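Argininosuccinate lyase (Chelativorans sp., PDB 6RXA) acts as an EDDS lyase, a C-N lyase of the aspartase/fumarase superfamily, and may also split argininosuccinate into fumarate and arginine. Local coordinates at residues 271-276 with 287-292; 141-145 with 343-349; 21-25 with 336-341. The protein carries 2 engineered substitutions. One frame throughout, in Å; residues are numbered along the deposited sequence.

Contact 1: residues 271-276 with 287-292; sequences ELDASF and KNPMSL. Engineered in segment 287-292: Met-290 (natural residue Asp). With FMT (formic acid), chain C.
Lys-287 makes two of the three hydrogen bonds across this contact, both to 271-276. Its extended chain, CG anti to the backbone N (chi1 -179°), crosses the Glu-271 side chain at about a right angle. NZ forms a salt bridge with Glu-271 OE1 at 2.8 Å, meeting the oxygen on its anti side, 19° out of the carboxylate plane. The second bond runs from NZ to Leu-272 O, also 2.8 Å, nearly in line with the C=O (163°). In the third, the buried Ser-291 OG donates to Phe-276 O at 2.6 Å, in the carbonyl plane and on a lone pair. Apolar packing lies between these bonds, where Leu-272 CD1 meets Pro-289 CB (3.8 Å) and Leu-292 CD1 (4.1 Å). Within 271-276, Asp-273 OD2 accepts from Ser-275 N, an Asx turn, and from Ser-275 OG. Asn-288, which binds succinate and fumarate, donates through ND2 to O1 of a formate, probably from the crystallisation liquor, at 2.9 Å; Lys-286, Thr-158 of the second subunit and Asn-113 of the third also bond it, so the site lies where subunits meet. The engineered Met-290 lies beside the fumarate-binding Tyr-26 and Arg-294. Segment 287-292 leads from the superfamily's signature loop into helix 290-301; helix 236-262 packs on Pro-289 and Leu-292, helix 329-348 on Phe-276 and helix 20-31 on Met-290, while Glu-271 pairs with His-350 in a short antiparallel sheet.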
loop_
_atom_site.group_PDB
_atom_site.type_symbol
_atom_site.label_atom_id
_atom_site.label_comp_id
_atom_site.label_asym_id
_atom_site.label_seq_id
_atom_site.Cartn_x
_atom_site.Cartn_y
_atom_site.Cartn_z
ATOM N N GLU A 271 -3.387 -12.417 -31.941
ATOM C CA GLU A 271 -4.696 -11.781 -31.982
ATOM C C GLU A 271 -5.608 -12.466 -30.977
ATOM O O GLU A 271 -5.656 -13.701 -30.924
ATOM C CB GLU A 271 -5.296 -11.877 -33.386
ATOM C CG GLU A 271 -6.551 -11.031 -33.558
ATOM C CD GLU A 271 -7.053 -10.955 -35.000
ATOM O OE1 GLU A 271 -8.204 -10.517 -35.186
ATOM O OE2 GLU A 271 -6.308 -11.314 -35.940
ATOM N N LEU A 272 -6.325 -11.674 -30.189
ATOM C CA LEU A 272 -7.324 -12.238 -29.306
ATOM C C LEU A 272 -8.453 -12.849 -30.120
ATOM O O LEU A 272 -8.839 -12.335 -31.174
ATOM C CB LEU A 272 -7.922 -11.136 -28.444
ATOM C CG LEU A 272 -7.005 -10.554 -27.381
ATOM C CD1 LEU A 272 -7.658 -9.330 -26.732
ATOM C CD2 LEU A 272 -6.658 -11.586 -26.306
ATOM N N ASP A 273 -9.007 -13.943 -29.615
ATOM C CA ASP A 273 -10.274 -14.412 -30.160
ATOM C C ASP A 273 -11.311 -13.296 -30.050
ATOM O O ASP A 273 -11.348 -12.555 -29.065
ATOM C CB ASP A 273 -10.769 -15.638 -29.400
ATOM C CG ASP A 273 -11.878 -16.352 -30.131
ATOM O OD1 ASP A 273 -11.555 -17.125 -31.064
ATOM O OD2 ASP A 273 -13.059 -16.107 -29.806
ATOM N N ALA A 274 -12.162 -13.191 -31.073
ATOM C CA ALA A 274 -13.218 -12.186 -31.075
ATOM C C ALA A 274 -14.038 -12.200 -29.791
ATOM O O ALA A 274 -14.487 -11.146 -29.329
ATOM C CB ALA A 274 -14.170 -12.437 -32.251
ATOM N N SER A 275 -14.237 -13.381 -29.202
ATOM C CA SER A 275 -15.056 -13.513 -28.005
ATOM C C SER A 275 -14.393 -12.947 -26.761
ATOM O O SER A 275 -15.036 -12.892 -25.707
ATOM C CB SER A 275 -15.413 -14.987 -27.778
ATOM O OG SER A 275 -14.281 -15.778 -27.449
ATOM N N PHE A 276 -13.132 -12.524 -26.853
ATOM C CA PHE A 276 -12.417 -11.915 -25.739
ATOM C C PHE A 276 -12.025 -10.472 -26.021
ATOM O O PHE A 276 -11.255 -9.885 -25.248
ATOM C CB PHE A 276 -11.204 -12.769 -25.349
ATOM C CG PHE A 276 -11.584 -13.995 -24.590
ATOM C CD1 PHE A 276 -11.871 -13.915 -23.239
ATOM C CD2 PHE A 276 -11.732 -15.211 -25.228
ATOM C CE1 PHE A 276 -12.271 -15.032 -22.538
ATOM C CE2 PHE A 276 -12.130 -16.329 -24.522
ATOM C CZ PHE A 276 -12.399 -16.237 -23.182
ATOM N N LYS A 287 -10.396 -3.187 -32.228
ATOM C CA LYS A 287 -10.573 -4.508 -31.630
ATOM C C LYS A 287 -9.849 -4.402 -30.293
ATOM O O LYS A 287 -8.623 -4.541 -30.235
ATOM C CB LYS A 287 -10.017 -5.605 -32.521
ATOM C CG LYS A 287 -10.231 -6.981 -31.913
ATOM C CD LYS A 287 -9.898 -8.101 -32.868
ATOM C CE LYS A 287 -9.926 -9.434 -32.139
ATOM N NZ LYS A 287 -10.055 -10.608 -33.076
ATOM N N ASN A 288 -10.593 -4.129 -29.227
ATOM C CA ASN A 288 -9.995 -3.681 -27.971
ATOM C C ASN A 288 -9.774 -4.853 -27.018
ATOM O O ASN A 288 -10.652 -5.707 -26.861
ATOM C CB ASN A 288 -10.897 -2.674 -27.282
ATOM C CG ASN A 288 -10.806 -1.302 -27.890
ATOM O OD1 ASN A 288 -9.757 -0.896 -28.388
ATOM N ND2 ASN A 288 -11.900 -0.567 -27.825
ATOM N N PRO A 289 -8.619 -4.862 -26.340
ATOM C CA PRO A 289 -8.284 -5.958 -25.407
ATOM C C PRO A 289 -8.927 -5.766 -24.038
ATOM O O PRO A 289 -8.264 -5.702 -23.001
ATOM C CB PRO A 289 -6.753 -5.889 -25.365
ATOM C CG PRO A 289 -6.466 -4.404 -25.526
ATOM C CD PRO A 289 -7.498 -3.917 -26.514
ATOM N N MET A 290 -10.254 -5.673 -24.037
ATOM C CA MET A 290 -10.986 -5.375 -22.815
ATOM C C MET A 290 -10.855 -6.491 -21.788
ATOM O O MET A 290 -10.822 -6.215 -20.581
ATOM C CB MET A 290 -12.445 -5.127 -23.187
ATOM C CG MET A 290 -13.293 -4.642 -22.055
ATOM S SD MET A 290 -12.743 -3.074 -21.357
ATOM C CE MET A 290 -14.334 -2.273 -21.095
ATOM N N SER A 291 -10.769 -7.746 -22.236
ATOM C CA SER A 291 -10.567 -8.855 -21.317
ATOM C C SER A 291 -9.249 -8.699 -20.581
ATOM O O SER A 291 -9.168 -8.928 -19.366
ATOM C CB SER A 291 -10.593 -10.176 -22.084
ATOM O OG SER A 291 -9.669 -10.176 -23.165
ATOM N N LEU A 292 -8.200 -8.310 -21.309
ATOM C CA LEU A 292 -6.885 -8.146 -20.695
ATOM C C LEU A 292 -6.872 -6.976 -19.723
ATOM O O LEU A 292 -6.336 -7.091 -18.612
ATOM C CB LEU A 292 -5.846 -7.939 -21.800
ATOM C CG LEU A 292 -5.763 -8.992 -22.909
ATOM C CD1 LEU A 292 -4.676 -8.641 -23.932
ATOM C CD2 LEU A 292 -5.571 -10.385 -22.332
HETATM C C FMT C . -11.769 3.091 -27.088
HETATM O O1 FMT C . -11.453 2.337 -28.021
HETATM O O2 FMT C . -10.990 3.929 -26.599
#

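Contact 2: residues 141-145 with 343-349; sequences AVVHK and TGVVRTL
Two flat peptide carbonyls, those of Leu-349 and Arg-347, receive the ammonium of Lys-145 in different ways. NZ lies in the plane of the Leu-349 carbonyl, on a lone pair, 2.7 Å from Leu-349 O. Over the Arg-347 carbonyl it stands above the face instead, 58° out of plane and 2.9 Å from Arg-347 O. The chain arrives there through a bend at chi2 (74°), which turns it toward helix 329-348; Lys-145 CE then passes 3.1 Å from Val-346 O, a carbonyl that the ammonium does not hydrogen-bond. Toward the N-terminal side of both segments the packing is apolar. Val-346 CG1 is central to it, coming within 4.0 Å of Val-142 CA, 4.2 Å of Val-142 CG2 and 4.1 Å of Lys-145 CB. One turn earlier, Ala-141 CB meets Thr-343 CG2 at 3.8 Å. The two helical segments run almost exactly parallel, 6° apart, as part of the long-helix bundle at the core of the aspartase/fumarase fold. Helix 168-193 packs on Val-142 and Lys-145, and helix 236-262 on Val-346 and Leu-349. Arg-347 O belongs to the last turn of the helix and Leu-349 O to the chain just beyond it; the lysine bonds both, and its positive charge probably suits the negative end of the helix dipole, so that the ammonium links helix 112-147 to the C-terminal end of helix 329-348.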
loop_
_atom_site.group_PDB
_atom_site.type_symbol
_atom_site.label_atom_id
_atom_site.label_comp_id
_atom_site.label_asym_id
_atom_site.label_seq_id
_atom_site.Cartn_x
_atom_site.Cartn_y
_atom_site.Cartn_z
ATOM N N ALA A 141 -4.878 -24.821 -19.076
ATOM C CA ALA A 141 -4.963 -24.148 -20.368
ATOM C C ALA A 141 -3.584 -23.739 -20.873
ATOM O O ALA A 141 -3.292 -23.867 -22.070
ATOM C CB ALA A 141 -5.883 -22.942 -20.266
ATOM N N VAL A 142 -2.727 -23.257 -19.975
ATOM C CA VAL A 142 -1.370 -22.831 -20.326
ATOM C C VAL A 142 -0.545 -24.006 -20.839
ATOM O O VAL A 142 0.113 -23.913 -21.880
ATOM C CB VAL A 142 -0.723 -22.172 -19.095
ATOM C CG1 VAL A 142 0.783 -22.032 -19.229
ATOM C CG2 VAL A 142 -1.370 -20.811 -18.820
ATOM N N VAL A 143 -0.536 -25.117 -20.099
ATOM C CA VAL A 143 0.286 -26.263 -20.478
ATOM C C VAL A 143 -0.246 -26.918 -21.746
ATOM O O VAL A 143 0.527 -27.299 -22.638
ATOM C CB VAL A 143 0.357 -27.265 -19.313
ATOM C CG1 VAL A 143 1.071 -28.536 -19.744
ATOM C CG2 VAL A 143 1.063 -26.661 -18.131
ATOM N N HIS A 144 -1.570 -27.059 -21.854
ATOM C CA HIS A 144 -2.151 -27.694 -23.033
ATOM C C HIS A 144 -1.929 -26.840 -24.277
ATOM O O HIS A 144 -1.691 -27.374 -25.368
ATOM C CB HIS A 144 -3.622 -28.008 -22.774
ATOM C CG HIS A 144 -3.838 -28.876 -21.568
ATOM N ND1 HIS A 144 -5.091 -29.176 -21.077
ATOM C CD2 HIS A 144 -2.956 -29.502 -20.751
ATOM C CE1 HIS A 144 -4.971 -29.951 -20.012
ATOM N NE2 HIS A 144 -3.685 -30.157 -19.788
ATOM N N LYS A 145 -1.969 -25.510 -24.125
ATOM C CA LYS A 145 -1.611 -24.614 -25.224
ATOM C C LYS A 145 -0.138 -24.760 -25.591
ATOM O O LYS A 145 0.210 -24.849 -26.774
ATOM C CB LYS A 145 -1.947 -23.171 -24.836
ATOM C CG LYS A 145 -1.889 -22.146 -25.973
ATOM C CD LYS A 145 -3.057 -22.247 -26.943
ATOM C CE LYS A 145 -3.167 -20.988 -27.799
ATOM N NZ LYS A 145 -4.402 -21.013 -28.624
ATOM N N THR A 343 -7.790 -17.732 -18.538
ATOM C CA THR A 343 -7.832 -19.124 -18.984
ATOM C C THR A 343 -8.375 -19.202 -20.403
ATOM O O THR A 343 -7.782 -19.849 -21.275
ATOM C CB THR A 343 -8.707 -19.944 -18.024
ATOM O OG1 THR A 343 -8.143 -19.912 -16.702
ATOM C CG2 THR A 343 -8.847 -21.412 -18.472
ATOM N N GLY A 344 -9.488 -18.505 -20.663
ATOM C CA GLY A 344 -10.065 -18.508 -21.998
ATOM C C GLY A 344 -9.230 -17.746 -23.014
ATOM O O GLY A 344 -9.119 -18.160 -24.169
ATOM N N VAL A 345 -8.634 -16.622 -22.599
ATOM C CA VAL A 345 -7.726 -15.887 -23.481
ATOM C C VAL A 345 -6.612 -16.798 -23.979
ATOM O O VAL A 345 -6.278 -16.819 -25.173
ATOM C CB VAL A 345 -7.155 -14.652 -22.760
ATOM C CG1 VAL A 345 -5.931 -14.130 -23.516
ATOM C CG2 VAL A 345 -8.199 -13.573 -22.645
ATOM N N VAL A 346 -5.978 -17.523 -23.053
ATOM C CA VAL A 346 -4.854 -18.381 -23.418
ATOM C C VAL A 346 -5.327 -19.516 -24.313
ATOM O O VAL A 346 -4.749 -19.785 -25.375
ATOM C CB VAL A 346 -4.134 -18.900 -22.156
ATOM C CG1 VAL A 346 -3.196 -20.043 -22.516
ATOM C CG2 VAL A 346 -3.402 -17.763 -21.445
ATOM N N ARG A 347 -6.416 -20.179 -23.926
ATOM C CA ARG A 347 -6.913 -21.292 -24.722
ATOM C C ARG A 347 -7.178 -20.869 -26.160
ATOM O O ARG A 347 -6.850 -21.603 -27.109
ATOM C CB ARG A 347 -8.183 -21.848 -24.082
ATOM C CG ARG A 347 -8.824 -22.954 -24.916
ATOM C CD ARG A 347 -10.086 -23.500 -24.256
ATOM N NE ARG A 347 -11.163 -22.515 -24.197
ATOM C CZ ARG A 347 -11.559 -21.888 -23.093
ATOM N NH1 ARG A 347 -10.979 -22.117 -21.920
ATOM N NH2 ARG A 347 -12.557 -21.020 -23.170
ATOM N N THR A 348 -7.772 -19.692 -26.344
ATOM C CA THR A 348 -8.263 -19.293 -27.653
ATOM C C THR A 348 -7.345 -18.331 -28.392
ATOM O O THR A 348 -7.705 -17.893 -29.491
ATOM C CB THR A 348 -9.662 -18.666 -27.538
ATOM O OG1 THR A 348 -9.626 -17.465 -26.759
ATOM C CG2 THR A 348 -10.623 -19.634 -26.889
ATOM N N LEU A 349 -6.179 -18.006 -27.841
ATOM C CA LEU A 349 -5.307 -17.034 -28.490
ATOM C C LEU A 349 -4.864 -17.516 -29.868
ATOM O O LEU A 349 -4.563 -18.696 -30.070
ATOM C CB LEU A 349 -4.070 -16.788 -27.628
ATOM C CG LEU A 349 -3.185 -15.611 -28.022
ATOM C CD1 LEU A 349 -3.911 -14.289 -27.843
ATOM C CD2 LEU A 349 -1.913 -15.625 -27.185
#

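Contact 3: residues 21-25 with 336-341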
loop_
_atom_site.group_PDB
_atom_site.type_symbol
_atom_site.label_atom_id
_atom_site.label_comp_id
_atom_site.label_asym_id
_atom_site.label_seq_id
_atom_site.Cartn_x
_atom_site.Cartn_y
_atom_site.Cartn_z
ATOM N N GLU A 21 -16.411 -16.434 -19.977
ATOM C CA GLU A 21 -15.380 -16.002 -19.045
ATOM C C GLU A 21 -15.155 -14.496 -19.121
ATOM O O GLU A 21 -14.844 -13.851 -18.106
ATOM C CB GLU A 21 -14.077 -16.739 -19.346
ATOM C CG GLU A 21 -14.173 -18.249 -19.316
ATOM C CD GLU A 21 -14.414 -18.860 -20.682
ATOM O OE1 GLU A 21 -15.071 -18.227 -21.547
ATOM O OE2 GLU A 21 -13.946 -19.995 -20.894
ATOM N N PHE A 22 -15.311 -13.921 -20.312
ATOM C CA PHE A 22 -15.201 -12.480 -20.496
ATOM C C PHE A 22 -16.377 -11.788 -19.834
ATOM O O PHE A 22 -16.204 -10.800 -19.119
ATOM C CB PHE A 22 -15.138 -12.223 -22.005
ATOM C CG PHE A 22 -14.933 -10.783 -22.409
ATOM C CD1 PHE A 22 -14.317 -9.855 -21.581
ATOM C CD2 PHE A 22 -15.371 -10.362 -23.659
ATOM C CE1 PHE A 22 -14.146 -8.531 -22.012
ATOM C CE2 PHE A 22 -15.205 -9.045 -24.083
ATOM C CZ PHE A 22 -14.589 -8.134 -23.250
ATOM N N GLN A 23 -17.577 -12.329 -20.018
ATOM C CA GLN A 23 -18.749 -11.756 -19.376
ATOM C C GLN A 23 -18.619 -11.760 -17.855
ATOM O O GLN A 23 -19.136 -10.855 -17.196
ATOM C CB GLN A 23 -19.992 -12.505 -19.848
ATOM C CG GLN A 23 -21.306 -11.959 -19.287
ATOM C CD GLN A 23 -21.625 -10.567 -19.803
ATOM O OE1 GLN A 23 -21.546 -10.301 -21.003
ATOM N NE2 GLN A 23 -21.956 -9.662 -18.889
ATOM N N GLU A 24 -17.922 -12.746 -17.277
ATOM C CA GLU A 24 -17.762 -12.786 -15.823
ATOM C C GLU A 24 -17.145 -11.497 -15.286
ATOM O O GLU A 24 -17.478 -11.051 -14.181
ATOM C CB GLU A 24 -16.918 -13.992 -15.401
ATOM C CG GLU A 24 -17.517 -15.358 -15.723
ATOM C CD GLU A 24 -16.616 -16.516 -15.294
ATOM O OE1 GLU A 24 -16.011 -16.410 -14.207
ATOM O OE2 GLU A 24 -16.522 -17.525 -16.053
ATOM N N LEU A 25 -16.230 -10.888 -16.040
ATOM C CA LEU A 25 -15.598 -9.650 -15.604
ATOM C C LEU A 25 -16.587 -8.500 -15.468
ATOM O O LEU A 25 -16.317 -7.552 -14.720
ATOM C CB LEU A 25 -14.484 -9.256 -16.579
ATOM C CG LEU A 25 -13.214 -10.098 -16.500
ATOM C CD1 LEU A 25 -12.372 -9.904 -17.755
ATOM C CD2 LEU A 25 -12.402 -9.794 -15.238
ATOM N N ILE A 336 -11.425 -14.565 -9.344
ATOM C CA ILE A 336 -11.921 -15.721 -10.080
ATOM C C ILE A 336 -12.311 -15.315 -11.494
ATOM O O ILE A 336 -12.009 -16.019 -12.464
ATOM C CB ILE A 336 -13.087 -16.386 -9.317
ATOM C CG1 ILE A 336 -12.625 -16.936 -7.958
ATOM C CG2 ILE A 336 -13.697 -17.479 -10.184
ATOM C CD1 ILE A 336 -11.665 -18.101 -8.020
ATOM N N ALA A 337 -12.974 -14.169 -11.640
ATOM C CA ALA A 337 -13.361 -13.687 -12.960
ATOM C C ALA A 337 -12.139 -13.458 -13.840
ATOM O O ALA A 337 -12.124 -13.859 -15.008
ATOM C CB ALA A 337 -14.183 -12.409 -12.817
ATOM N N ALA A 338 -11.104 -12.815 -13.293
ATOM C CA ALA A 338 -9.897 -12.569 -14.069
ATOM C C ALA A 338 -9.196 -13.870 -14.415
ATOM O O ALA A 338 -8.673 -14.020 -15.530
ATOM C CB ALA A 338 -8.959 -11.661 -13.284
ATOM N N THR A 339 -9.149 -14.817 -13.474
ATOM C CA THR A 339 -8.492 -16.093 -13.751
ATOM C C THR A 339 -9.219 -16.859 -14.844
ATOM O O THR A 339 -8.587 -17.425 -15.741
ATOM C CB THR A 339 -8.400 -16.927 -12.472
ATOM O OG1 THR A 339 -7.666 -16.200 -11.476
ATOM C CG2 THR A 339 -7.690 -18.234 -12.734
ATOM N N HIS A 340 -10.552 -16.908 -14.773
ATOM C CA HIS A 340 -11.335 -17.546 -15.820
ATOM C C HIS A 340 -11.152 -16.843 -17.156
ATOM O O HIS A 340 -10.962 -17.489 -18.191
ATOM C CB HIS A 340 -12.807 -17.540 -15.420
ATOM C CG HIS A 340 -13.144 -18.517 -14.343
ATOM N ND1 HIS A 340 -14.328 -18.461 -13.637
ATOM C CD2 HIS A 340 -12.473 -19.591 -13.864
ATOM C CE1 HIS A 340 -14.370 -19.459 -12.771
ATOM N NE2 HIS A 340 -13.256 -20.160 -12.889
ATOM N N ALA A 341 -11.173 -15.507 -17.154
ATOM C CA ALA A 341 -10.991 -14.771 -18.402
ATOM C C ALA A 341 -9.644 -15.097 -19.035
ATOM O O ALA A 341 -9.552 -15.343 -20.243
ATOM C CB ALA A 341 -11.120 -13.267 -18.145
#
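An antiparallel helix pair, 20-31 against 329-348, brings an N-terminal helix onto the bundle; the segment axes cross at -153° and approach to 7.9 Å. Alanines permit this closeness. Ala-337 CB sits 3.8 Å from Glu-24 O, and Ala-341 CB is met by Leu-25 CD1 at 3.6 Å. The other leucine branch, CD2, lies over the backbone between Ala-337 and Ala-338, 3.8 Å from Ala-338 N. The Leu-25 side chain is also about 4 Å from those of Tyr-26 and Arg-294, which bind fumarate. Glu-21 adds its aliphatic part, CB resting 3.4 Å from His-340 O, while its carboxylate turns away to a salt bridge with Arg-347. The Glu-24 chain, CG beside the backbone N and extended beyond, reaches across to the imidazole: His-340 ND1 donates to Glu-24 OE1 at 2.7 Å, nearly straight (167°), with the oxygen in the ring plane and accepting on its syn lone pair. Carboxylate and ring planes stand 75° apart. Over one face of the imidazole, toward its rim, lies Ile-336 O from the preceding turn. This His-carboxylate bond, the one hydrogen bond between the segments, fixes the ring's rotation beside the alanine and leucine packing and places a proton on ND1; the carboxylate probably polarises the imidazole.

From the N terminus, segment 21-25 waits 310 residues for its partner 336-341, so contact 3 closes the longest loop. Segment 141-145 opens contact 2 inside that span but is met only at 343-349, beyond 336-341; contacts 2 and 3 therefore cross, both using helix 329-348. Contact 1 closes a short loop of ten residues and lies within both larger spans. Phe-276 of contact 1 touches helix 329-348 in the segments of both other contacts: Phe-276 CZ lies 3.5 Å from Gly-344 CA, and Phe-276 CE1 lies 3.6 Å from Ala-341 O. Together the contacts tie the N-terminal helix, helix 112-147 and the loop leading into helix 290-301 to helix 329-348.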